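Local atomic coordinates of aspartate aminotransferase (Thermotoga maritima, PDB entry 1O4S), a protein that catalyses the reversible transfer of an amino group between L-aspartate and 2-oxoglutarate, using pyridoxal 5'-phosphate as cofactor, and works as a homodimer. Residues D126-F131 with P140-A145; K73-R78 with V282-A287; V338-R343 with E383-S388. One frame throughout, in Å; residues are numbered along the deposited sequence.

Contact 1. Residues D126-F131 with P140-A145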
loop_
_atom_site.group_PDB
_atom_site.type_symbol
_atom_site.label_atom_id
_atom_site.label_comp_id
_atom_site.label_asym_id
_atom_site.label_seq_id
_atom_site.Cartn_x
_atom_site.Cartn_y
_atom_site.Cartn_z
ATOM N N ASP B 126 -2.868 -15.389 16.944
ATOM C CA ASP B 126 -2.617 -16.517 16.050
ATOM C C ASP B 126 -1.137 -16.589 15.747
ATOM O O ASP B 126 -0.469 -15.564 15.641
ATOM C CB ASP B 126 -3.384 -16.399 14.735
ATOM C CG ASP B 126 -4.857 -16.776 14.846
ATOM O OD1 ASP B 126 -5.296 -17.280 15.895
ATOM O OD2 ASP B 126 -5.650 -16.647 13.894
ATOM N N GLU B 127 -0.629 -17.803 15.595
ATOM C CA GLU B 127 0.794 -18.048 15.379
ATOM C C GLU B 127 1.139 -18.415 13.918
ATOM O O GLU B 127 0.417 -19.160 13.241
ATOM C CB GLU B 127 1.271 -19.156 16.323
ATOM C CG GLU B 127 2.577 -19.832 15.913
ATOM C CD GLU B 127 2.981 -20.927 16.883
ATOM O OE1 GLU B 127 2.943 -22.134 16.506
ATOM O OE2 GLU B 127 3.314 -20.565 18.028
ATOM N N VAL B 128 2.253 -17.870 13.448
ATOM C CA VAL B 128 2.825 -18.247 12.167
ATOM C C VAL B 128 4.202 -18.823 12.440
ATOM O O VAL B 128 5.014 -18.180 13.107
ATOM C CB VAL B 128 2.966 -17.045 11.187
ATOM C CG1 VAL B 128 3.508 -17.505 9.849
ATOM C CG2 VAL B 128 1.622 -16.328 10.985
ATOM N N ILE B 129 4.453 -20.022 11.908
ATOM C CA ILE B 129 5.796 -20.593 11.917
ATOM C C ILE B 129 6.600 -20.021 10.755
ATOM O O ILE B 129 6.134 -20.034 9.609
ATOM C CB ILE B 129 5.711 -22.131 11.852
ATOM C CG1 ILE B 129 5.216 -22.655 13.204
ATOM C CG2 ILE B 129 7.078 -22.759 11.490
ATOM C CD1 ILE B 129 4.669 -24.030 13.152
ATOM N N VAL B 130 7.793 -19.492 11.038
ATOM C CA VAL B 130 8.723 -19.066 9.989
ATOM C C VAL B 130 10.051 -19.801 10.174
ATOM O O VAL B 130 10.315 -20.357 11.232
ATOM C CB VAL B 130 8.937 -17.534 9.967
ATOM C CG1 VAL B 130 7.591 -16.811 10.021
ATOM C CG2 VAL B 130 9.807 -17.093 11.104
ATOM N N PHE B 131 10.862 -19.813 9.127
ATOM C CA PHE B 131 12.108 -20.537 9.096
ATOM C C PHE B 131 13.246 -19.556 8.934
ATOM O O PHE B 131 13.264 -18.781 7.983
ATOM C CB PHE B 131 12.092 -21.562 7.946
ATOM C CG PHE B 131 11.009 -22.597 8.077
ATOM C CD1 PHE B 131 9.850 -22.511 7.320
ATOM C CD2 PHE B 131 11.123 -23.627 9.021
ATOM C CE1 PHE B 131 8.821 -23.452 7.451
ATOM C CE2 PHE B 131 10.094 -24.577 9.168
ATOM C CZ PHE B 131 8.936 -24.485 8.374
ATOM N N PRO B 140 7.937 -8.283 11.109
ATOM C CA PRO B 140 7.233 -7.005 11.190
ATOM C C PRO B 140 5.781 -7.105 10.720
ATOM O O PRO B 140 4.921 -6.625 11.439
ATOM C CB PRO B 140 8.078 -6.111 10.297
ATOM C CG PRO B 140 9.488 -6.615 10.605
ATOM C CD PRO B 140 9.307 -8.105 10.585
ATOM N N GLN B 141 5.524 -7.783 9.603
ATOM C CA GLN B 141 4.168 -7.868 9.033
ATOM C C GLN B 141 3.242 -8.673 9.918
ATOM O O GLN B 141 2.092 -8.272 10.189
ATOM C CB GLN B 141 4.200 -8.469 7.633
ATOM C CG GLN B 141 4.859 -7.601 6.585
ATOM C CD GLN B 141 4.875 -8.243 5.215
ATOM O OE1 GLN B 141 4.802 -9.463 5.111
ATOM N NE2 GLN B 141 4.970 -7.433 4.167
ATOM N N ILE B 142 3.750 -9.790 10.412
ATOM C CA ILE B 142 2.947 -10.650 11.279
ATOM C C ILE B 142 2.633 -9.909 12.565
ATOM O O ILE B 142 1.493 -9.963 13.019
ATOM C CB ILE B 142 3.664 -11.998 11.560
ATOM C CG1 ILE B 142 3.783 -12.791 10.257
ATOM C CG2 ILE B 142 2.938 -12.776 12.654
ATOM C CD1 ILE B 142 4.982 -13.732 10.241
ATOM N N ILE B 143 3.638 -9.218 13.127
ATOM C CA ILE B 143 3.429 -8.352 14.288
ATOM C C ILE B 143 2.343 -7.295 14.035
ATOM O O ILE B 143 1.439 -7.153 14.829
ATOM C CB ILE B 143 4.740 -7.605 14.736
ATOM C CG1 ILE B 143 5.810 -8.552 15.315
ATOM C CG2 ILE B 143 4.401 -6.547 15.767
ATOM C CD1 ILE B 143 5.264 -9.729 15.973
ATOM N N LEU B 144 2.452 -6.566 12.922
ATOM C CA LEU B 144 1.476 -5.536 12.583
ATOM C C LEU B 144 0.068 -6.088 12.437
ATOM O O LEU B 144 -0.906 -5.422 12.792
ATOM C CB LEU B 144 1.876 -4.824 11.302
ATOM C CG LEU B 144 3.071 -3.907 11.405
ATOM C CD1 LEU B 144 3.301 -3.383 9.997
ATOM C CD2 LEU B 144 2.853 -2.797 12.411
ATOM N N ALA B 145 -0.030 -7.330 11.956
ATOM C CA ALA B 145 -1.310 -8.024 11.828
ATOM C C ALA B 145 -1.858 -8.632 13.127
ATOM O O ALA B 145 -2.921 -9.191 13.110
ATOM C CB ALA B 145 -1.239 -9.083 10.715
#
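No ring or amide takes part where Val128 and Val130 meet Ile142, since the flat groups of these segments face elsewhere. The ring of Phe131 packs against Val152, Val178, Ile180, Pro162 and Tyr191, and the Gln141 amide bonds through NE2 to the backbone O of His274 in the second subunit. The contact itself is purely aliphatic. Ile142 CD1 rests against the stem of Val128, 4.0 Å from Val128 CB, and lies 4.1 Å from Val128 CG1. Lower on the same side chain, Ile142 CG2 lies 4.1 Å from Val128 CG2, so both branches of the isoleucine meet the one valine as the two side chains cross obliquely. Val130 approaches differently, tip to tip, with its CG1 4.0 Å from Ile142 CD1. The CD1 methyl thus touches both valines, which stand two residues apart and point to the same side of the strand.

Strand 127-132, helix 138-144 and strand 148-153 form a beta-alpha-beta unit of the large domain of a fold-type I aminotransferase, and this contact seats the helix on the sheet. The two strands are parallel neighbours, with Val128 sharing backbone hydrogen bonds with Thr148 and Asn150. Alternation along the strand sends Ile129 to the other face, toward Thr175 and Val152. Beta-branched valines suit an extended backbone and offer the helix a short, firm surface. Isoleucine suits the helix side because its ethyl arm extends toward the sheet: CG1 stands opposite the carbonyl carbon (chi1 -66°), and chi2 of 152° carries CD1 outward. Phe118 of helix 109-121 and Val149 also touch Ile142. Farther along the helix, Leu144 packs on Ile271 of the second subunit.

Contact 2. Residues K73-R78 with V282-A287. With PLP (pyridoxal-5'-phosphate), chain J.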
loop_
_atom_site.group_PDB
_atom_site.type_symbol
_atom_site.label_atom_id
_atom_site.label_comp_id
_atom_site.label_asym_id
_atom_site.label_seq_id
_atom_site.Cartn_x
_atom_site.Cartn_y
_atom_site.Cartn_z
ATOM N N LYS B 73 -6.548 6.348 -13.899
ATOM C CA LYS B 73 -7.738 6.407 -13.093
ATOM C C LYS B 73 -7.872 5.166 -12.261
ATOM O O LYS B 73 -7.168 4.178 -12.480
ATOM C CB LYS B 73 -8.995 6.607 -13.968
ATOM C CG LYS B 73 -9.013 7.941 -14.746
ATOM C CD LYS B 73 -9.103 9.155 -13.762
ATOM C CE LYS B 73 -9.097 10.522 -14.456
ATOM N NZ LYS B 73 -10.230 10.774 -15.391
ATOM N N TYR B 74 -8.786 5.243 -11.295
ATOM C CA TYR B 74 -9.015 4.119 -10.424
ATOM C C TYR B 74 -9.405 2.876 -11.261
ATOM O O TYR B 74 -10.061 3.004 -12.295
ATOM C CB TYR B 74 -10.131 4.430 -9.424
ATOM C CG TYR B 74 -9.822 5.419 -8.292
ATOM C CD1 TYR B 74 -8.669 5.308 -7.496
ATOM C CD2 TYR B 74 -10.734 6.390 -7.972
ATOM C CE1 TYR B 74 -8.425 6.220 -6.449
ATOM C CE2 TYR B 74 -10.534 7.271 -6.933
ATOM C CZ TYR B 74 -9.372 7.198 -6.171
ATOM O OH TYR B 74 -9.259 8.127 -5.142
ATOM N N THR B 75 -8.988 1.710 -10.789
ATOM C CA THR B 75 -9.444 0.413 -11.313
ATOM C C THR B 75 -10.109 -0.401 -10.196
ATOM O O THR B 75 -10.153 0.019 -9.047
ATOM C CB THR B 75 -8.275 -0.417 -11.874
ATOM O OG1 THR B 75 -7.352 -0.752 -10.824
ATOM C CG2 THR B 75 -7.492 0.343 -12.831
ATOM N N ASP B 76 -10.623 -1.572 -10.568
ATOM C CA ASP B 76 -11.040 -2.597 -9.625
ATOM C C ASP B 76 -9.927 -2.725 -8.574
ATOM O O ASP B 76 -8.778 -2.865 -8.916
ATOM C CB ASP B 76 -11.226 -3.887 -10.419
ATOM C CG ASP B 76 -11.766 -5.055 -9.605
ATOM O OD1 ASP B 76 -11.646 -5.114 -8.362
ATOM O OD2 ASP B 76 -12.274 -6.025 -10.178
ATOM N N PRO B 77 -10.247 -2.638 -7.293
ATOM C CA PRO B 77 -9.213 -2.726 -6.240
ATOM C C PRO B 77 -8.375 -4.014 -6.244
ATOM O O PRO B 77 -7.223 -3.996 -5.757
ATOM C CB PRO B 77 -10.011 -2.677 -4.926
ATOM C CG PRO B 77 -11.337 -2.243 -5.251
ATOM C CD PRO B 77 -11.594 -2.439 -6.741
ATOM N N ARG B 78 -8.925 -5.114 -6.744
ATOM C CA ARG B 78 -8.156 -6.360 -6.823
ATOM C C ARG B 78 -7.266 -6.437 -8.025
ATOM O O ARG B 78 -6.565 -7.419 -8.150
ATOM C CB ARG B 78 -9.026 -7.638 -6.789
ATOM C CG ARG B 78 -10.417 -7.449 -7.187
ATOM C CD ARG B 78 -11.380 -8.574 -7.140
ATOM N NE ARG B 78 -12.430 -8.165 -8.076
ATOM C CZ ARG B 78 -13.359 -8.933 -8.579
ATOM N NH1 ARG B 78 -13.471 -10.215 -8.213
ATOM N NH2 ARG B 78 -14.210 -8.388 -9.439
ATOM N N VAL B 282 -0.722 2.551 -14.401
ATOM C CA VAL B 282 0.389 2.361 -15.326
ATOM C C VAL B 282 1.091 1.032 -15.048
ATOM O O VAL B 282 1.362 0.262 -15.971
ATOM C CB VAL B 282 1.402 3.547 -15.333
ATOM C CG1 VAL B 282 2.378 3.395 -16.491
ATOM C CG2 VAL B 282 0.678 4.881 -15.425
ATOM N N ALA B 283 1.399 0.783 -13.776
ATOM C CA ALA B 283 2.042 -0.440 -13.341
ATOM C C ALA B 283 1.236 -1.691 -13.768
ATOM O O ALA B 283 1.787 -2.701 -14.163
ATOM C CB ALA B 283 2.242 -0.426 -11.803
ATOM N N GLN B 284 -0.073 -1.619 -13.670
ATOM C CA GLN B 284 -0.909 -2.736 -14.069
ATOM C C GLN B 284 -0.715 -3.031 -15.523
ATOM O O GLN B 284 -0.532 -4.196 -15.871
ATOM C CB GLN B 284 -2.355 -2.505 -13.734
ATOM C CG GLN B 284 -2.586 -2.377 -12.262
ATOM C CD GLN B 284 -4.046 -2.430 -11.869
ATOM O OE1 GLN B 284 -4.711 -3.407 -12.132
ATOM N NE2 GLN B 284 -4.518 -1.409 -11.196
ATOM N N TYR B 285 -0.724 -2.015 -16.370
ATOM C CA TYR B 285 -0.482 -2.247 -17.785
ATOM C C TYR B 285 0.928 -2.695 -18.090
ATOM O O TYR B 285 1.136 -3.551 -18.971
ATOM C CB TYR B 285 -0.929 -1.061 -18.648
ATOM C CG TYR B 285 -2.451 -1.053 -18.718
ATOM C CD1 TYR B 285 -3.204 -0.222 -17.907
ATOM C CD2 TYR B 285 -3.129 -1.937 -19.552
ATOM C CE1 TYR B 285 -4.576 -0.232 -17.938
ATOM C CE2 TYR B 285 -4.510 -1.952 -19.591
ATOM C CZ TYR B 285 -5.217 -1.081 -18.776
ATOM O OH TYR B 285 -6.566 -1.073 -18.795
ATOM N N ALA B 286 1.890 -2.178 -17.336
ATOM C CA ALA B 286 3.270 -2.626 -17.479
ATOM C C ALA B 286 3.377 -4.155 -17.165
ATOM O O ALA B 286 3.989 -4.900 -17.904
ATOM C CB ALA B 286 4.171 -1.817 -16.578
ATOM N N ALA B 287 2.756 -4.591 -16.076
ATOM C CA ALA B 287 2.771 -5.984 -15.661
ATOM C C ALA B 287 2.061 -6.917 -16.650
ATOM O O ALA B 287 2.506 -8.016 -16.927
ATOM C CB ALA B 287 2.179 -6.113 -14.234
HETATM N N1 PLP J . -10.511 10.936 1.414
HETATM C C2 PLP J . -11.737 11.110 0.787
HETATM C C2A PLP J . -12.884 11.525 1.706
HETATM C C3 PLP J . -11.864 10.909 -0.619
HETATM O O3 PLP J . -12.959 11.047 -1.158
HETATM C C4 PLP J . -10.726 10.560 -1.417
HETATM C C4A PLP J . -10.756 10.317 -2.939
HETATM C C5 PLP J . -9.525 10.393 -0.716
HETATM C C6 PLP J . -9.421 10.604 0.680
HETATM C C5A PLP J . -8.234 10.069 -1.413
HETATM O O4P PLP J . -8.077 8.927 -2.214
HETATM P P PLP J . -6.656 8.586 -2.829
HETATM O O1P PLP J . -7.093 8.314 -4.215
HETATM O O2P PLP J . -5.727 9.672 -2.563
HETATM O O3P PLP J . -6.306 7.372 -2.052
#
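The side chains of Thr75 and Gln284 come from opposite directions, and the hydroxyl meets the amide N-H close to the amide plane, 14° out of it. Gln284 NE2 donates to Thr75 OG1 over 2.9 Å with an N-H...O angle of 154°. Glutamine suits this place because its long arm, extended beyond CG, bridges a backbone separation of 9.5 Å between the CA atoms of Thr75 and Gln284. Its amide has further work: NE2 also binds Ile279 O, while OE1 accepts from Ile80 N, which fixes the amide's rotation. Threonine's hydroxyl, set between backbone N and carbonyl carbon (chi1 64°), can accept from the amide and donate to Asp76 O, 3.2 Å from Thr75 OG1 and well above that carbonyl plane.

One residue earlier, Tyr74 points away from the helix. Its OH donates to O1P of a PLP held mainly by the second subunit; the modelled length is very short and therefore doubtful. As in other aspartate aminotransferases, a tyrosine from one subunit reaches the cofactor phosphate in the other subunit's site.

The loop 73-78, between helices 57-68 and 81-95, is thereby tied to helix 281-290, whose Gln284 also packs on Leu83 of helix 81-95.

Contact 3. Residues V338-R343 with E383-S388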
loop_
_atom_site.group_PDB
_atom_site.type_symbol
_atom_site.label_atom_id
_atom_site.label_comp_id
_atom_site.label_asym_id
_atom_site.label_seq_id
_atom_site.Cartn_x
_atom_site.Cartn_y
_atom_site.Cartn_z
ATOM N N VAL B 338 28.053 -8.567 12.470
ATOM C CA VAL B 338 27.904 -7.115 12.407
ATOM C C VAL B 338 29.261 -6.437 12.347
ATOM O O VAL B 338 29.472 -5.565 11.520
ATOM C CB VAL B 338 27.138 -6.535 13.606
ATOM C CG1 VAL B 338 27.072 -5.006 13.506
ATOM C CG2 VAL B 338 25.744 -7.123 13.701
ATOM N N LYS B 339 30.169 -6.823 13.233
ATOM C CA LYS B 339 31.507 -6.257 13.223
ATOM C C LYS B 339 32.266 -6.652 11.957
ATOM O O LYS B 339 33.000 -5.844 11.405
ATOM C CB LYS B 339 32.309 -6.683 14.464
ATOM C CG LYS B 339 31.687 -6.247 15.813
ATOM C CD LYS B 339 32.650 -6.598 17.007
ATOM C CE LYS B 339 32.010 -6.466 18.416
ATOM N NZ LYS B 339 33.030 -6.724 19.522
ATOM N N PHE B 340 32.096 -7.890 11.507
ATOM C CA PHE B 340 32.693 -8.328 10.242
ATOM C C PHE B 340 32.345 -7.348 9.111
ATOM O O PHE B 340 33.214 -6.951 8.336
ATOM C CB PHE B 340 32.231 -9.742 9.864
ATOM C CG PHE B 340 32.914 -10.306 8.624
ATOM C CD1 PHE B 340 33.960 -11.209 8.744
ATOM C CD2 PHE B 340 32.495 -9.930 7.340
ATOM C CE1 PHE B 340 34.598 -11.742 7.613
ATOM C CE2 PHE B 340 33.129 -10.450 6.201
ATOM C CZ PHE B 340 34.171 -11.366 6.335
ATOM N N CYS B 341 31.083 -6.957 9.038
ATOM C CA CYS B 341 30.588 -6.116 7.951
ATOM C C CYS B 341 30.998 -4.662 8.115
ATOM O O CYS B 341 31.224 -3.975 7.112
ATOM C CB CYS B 341 29.079 -6.205 7.854
ATOM S SG CYS B 341 28.523 -7.815 7.297
ATOM N N GLU B 342 31.088 -4.201 9.370
ATOM C CA GLU B 342 31.507 -2.832 9.682
ATOM C C GLU B 342 32.955 -2.620 9.237
ATOM O O GLU B 342 33.285 -1.604 8.640
ATOM C CB GLU B 342 31.372 -2.533 11.196
ATOM C CG GLU B 342 29.937 -2.219 11.637
ATOM C CD GLU B 342 29.789 -1.980 13.152
ATOM O OE1 GLU B 342 30.771 -2.158 13.921
ATOM O OE2 GLU B 342 28.662 -1.602 13.579
ATOM N N ARG B 343 33.792 -3.606 9.519
ATOM C CA ARG B 343 35.217 -3.528 9.273
ATOM C C ARG B 343 35.546 -3.691 7.804
ATOM O O ARG B 343 36.403 -3.005 7.282
ATOM C CB ARG B 343 35.928 -4.618 10.061
ATOM C CG ARG B 343 35.869 -4.417 11.563
ATOM C CD ARG B 343 36.457 -5.557 12.395
ATOM N NE ARG B 343 35.947 -5.461 13.774
ATOM C CZ ARG B 343 36.601 -4.949 14.823
ATOM N NH1 ARG B 343 37.855 -4.492 14.713
ATOM N NH2 ARG B 343 35.993 -4.918 16.011
ATOM N N GLU B 383 39.158 -11.503 0.091
ATOM C CA GLU B 383 40.195 -12.536 0.261
ATOM C C GLU B 383 41.396 -11.970 1.027
ATOM O O GLU B 383 41.954 -12.617 1.928
ATOM C CB GLU B 383 40.617 -13.106 -1.108
ATOM C CG GLU B 383 41.635 -14.250 -1.067
ATOM C CD GLU B 383 41.948 -14.873 -2.440
ATOM O OE1 GLU B 383 41.361 -14.479 -3.471
ATOM O OE2 GLU B 383 42.796 -15.791 -2.493
ATOM N N ASP B 384 41.766 -10.745 0.670
ATOM C CA ASP B 384 42.771 -9.976 1.403
ATOM C C ASP B 384 42.390 -9.724 2.871
ATOM O O ASP B 384 43.242 -9.764 3.778
ATOM C CB ASP B 384 43.012 -8.639 0.702
ATOM C CG ASP B 384 43.913 -8.773 -0.533
ATOM O OD1 ASP B 384 44.303 -9.920 -0.897
ATOM O OD2 ASP B 384 44.291 -7.773 -1.193
ATOM N N PHE B 385 41.110 -9.453 3.093
ATOM C CA PHE B 385 40.589 -9.138 4.407
ATOM C C PHE B 385 40.587 -10.413 5.268
ATOM O O PHE B 385 40.936 -10.376 6.464
ATOM C CB PHE B 385 39.181 -8.560 4.244
ATOM C CG PHE B 385 38.490 -8.245 5.526
ATOM C CD1 PHE B 385 38.744 -7.057 6.186
ATOM C CD2 PHE B 385 37.561 -9.125 6.054
ATOM C CE1 PHE B 385 38.084 -6.746 7.361
ATOM C CE2 PHE B 385 36.907 -8.825 7.229
ATOM C CZ PHE B 385 37.174 -7.629 7.888
ATOM N N LEU B 386 40.232 -11.539 4.651
ATOM C CA LEU B 386 40.219 -12.805 5.348
ATOM C C LEU B 386 41.633 -13.264 5.758
ATOM O O LEU B 386 41.769 -14.040 6.712
ATOM C CB LEU B 386 39.544 -13.881 4.497
ATOM C CG LEU B 386 38.038 -13.728 4.277
ATOM C CD1 LEU B 386 37.460 -15.009 3.686
ATOM C CD2 LEU B 386 37.309 -13.341 5.564
ATOM N N ASN B 387 42.666 -12.801 5.048
ATOM C CA ASN B 387 44.055 -13.152 5.354
ATOM C C ASN B 387 44.801 -11.928 5.890
ATOM O O ASN B 387 45.986 -11.772 5.617
ATOM C CB ASN B 387 44.775 -13.704 4.107
ATOM C CG ASN B 387 44.022 -14.855 3.436
ATOM O OD1 ASN B 387 43.548 -15.789 4.092
ATOM N ND2 ASN B 387 43.925 -14.795 2.113
ATOM N N SER B 388 44.096 -11.079 6.646
ATOM C CA SER B 388 44.611 -9.822 7.232
ATOM C C SER B 388 45.778 -9.183 6.462
ATOM O O SER B 388 45.613 -8.728 5.324
ATOM C CB SER B 388 45.001 -10.030 8.713
ATOM O OG SER B 388 43.864 -10.136 9.569
#
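Phe385 drives the edge of its ring into a face of Phe340, making a T-shaped pair with centroids 5.2 Å apart and planes at 82°. The touching atom is Phe385 CE2, which sits above the rim of the Phe340 ring, 3.7 Å from Phe340 CE1. Leu386 takes the edge of that same ring: its CD2 methyl lies near the ring plane, 3.8 Å from Phe340 CE1, so Phe340 is met on a face by one residue and in its plane by the next. Another part of the Phe385 edge leans on Arg343, with CZ 3.9 Å from Arg343 CB. Arginine suits this exposed border because its aliphatic base can pack against a ring while the charged end leads away.

Both phenylalanines turn CG opposite their own backbone N (chi1 -175° for Phe340, 177° for Phe385), which throws the rings out from their helices toward each other. Were Phe385 an alanine, the face of Phe340 would probably lose the ring edge that covers it here, and Arg343 CB the contact with CZ.

In the next shell, Val333 and Val364 support Phe340, Met316 and Val318 touch Leu386, and Leu344, Glu347 and Lys348 extend the bed for Phe385. The contact joins helix 337-348 to the C-terminal end of helix 372-386, which ceases to be helical at Asn387. On its other side, helix 337-348 lies against the small domain's sheet, with Cys341 touching Leu352 and Pro354 of strand 350-354 and Val364 of strand 363-367.

Contact 1 and contact 2 share a dimer-facing setting, since each touches the second subunit, whereas contact 3 is touched by no other chain of the assembly. Along the sequence, contact 1 falls between the two segments of contact 2, and contact 3 follows both. Their relation to the cofactors differs: contact 2 reaches, through Tyr74, the PLP bound chiefly by the second subunit, whereas the Val130 side chain of contact 1 is about 11 Å from a different PLP. Contact 3 stands about 10 Å, from Phe340 to Arg365, from a probable substrate-binding side chain. Contacts 2 and 3 lie on opposite sides of the chain's centre, their own centres 46 Å apart; those of contacts 1 and 2 are 29 Å apart.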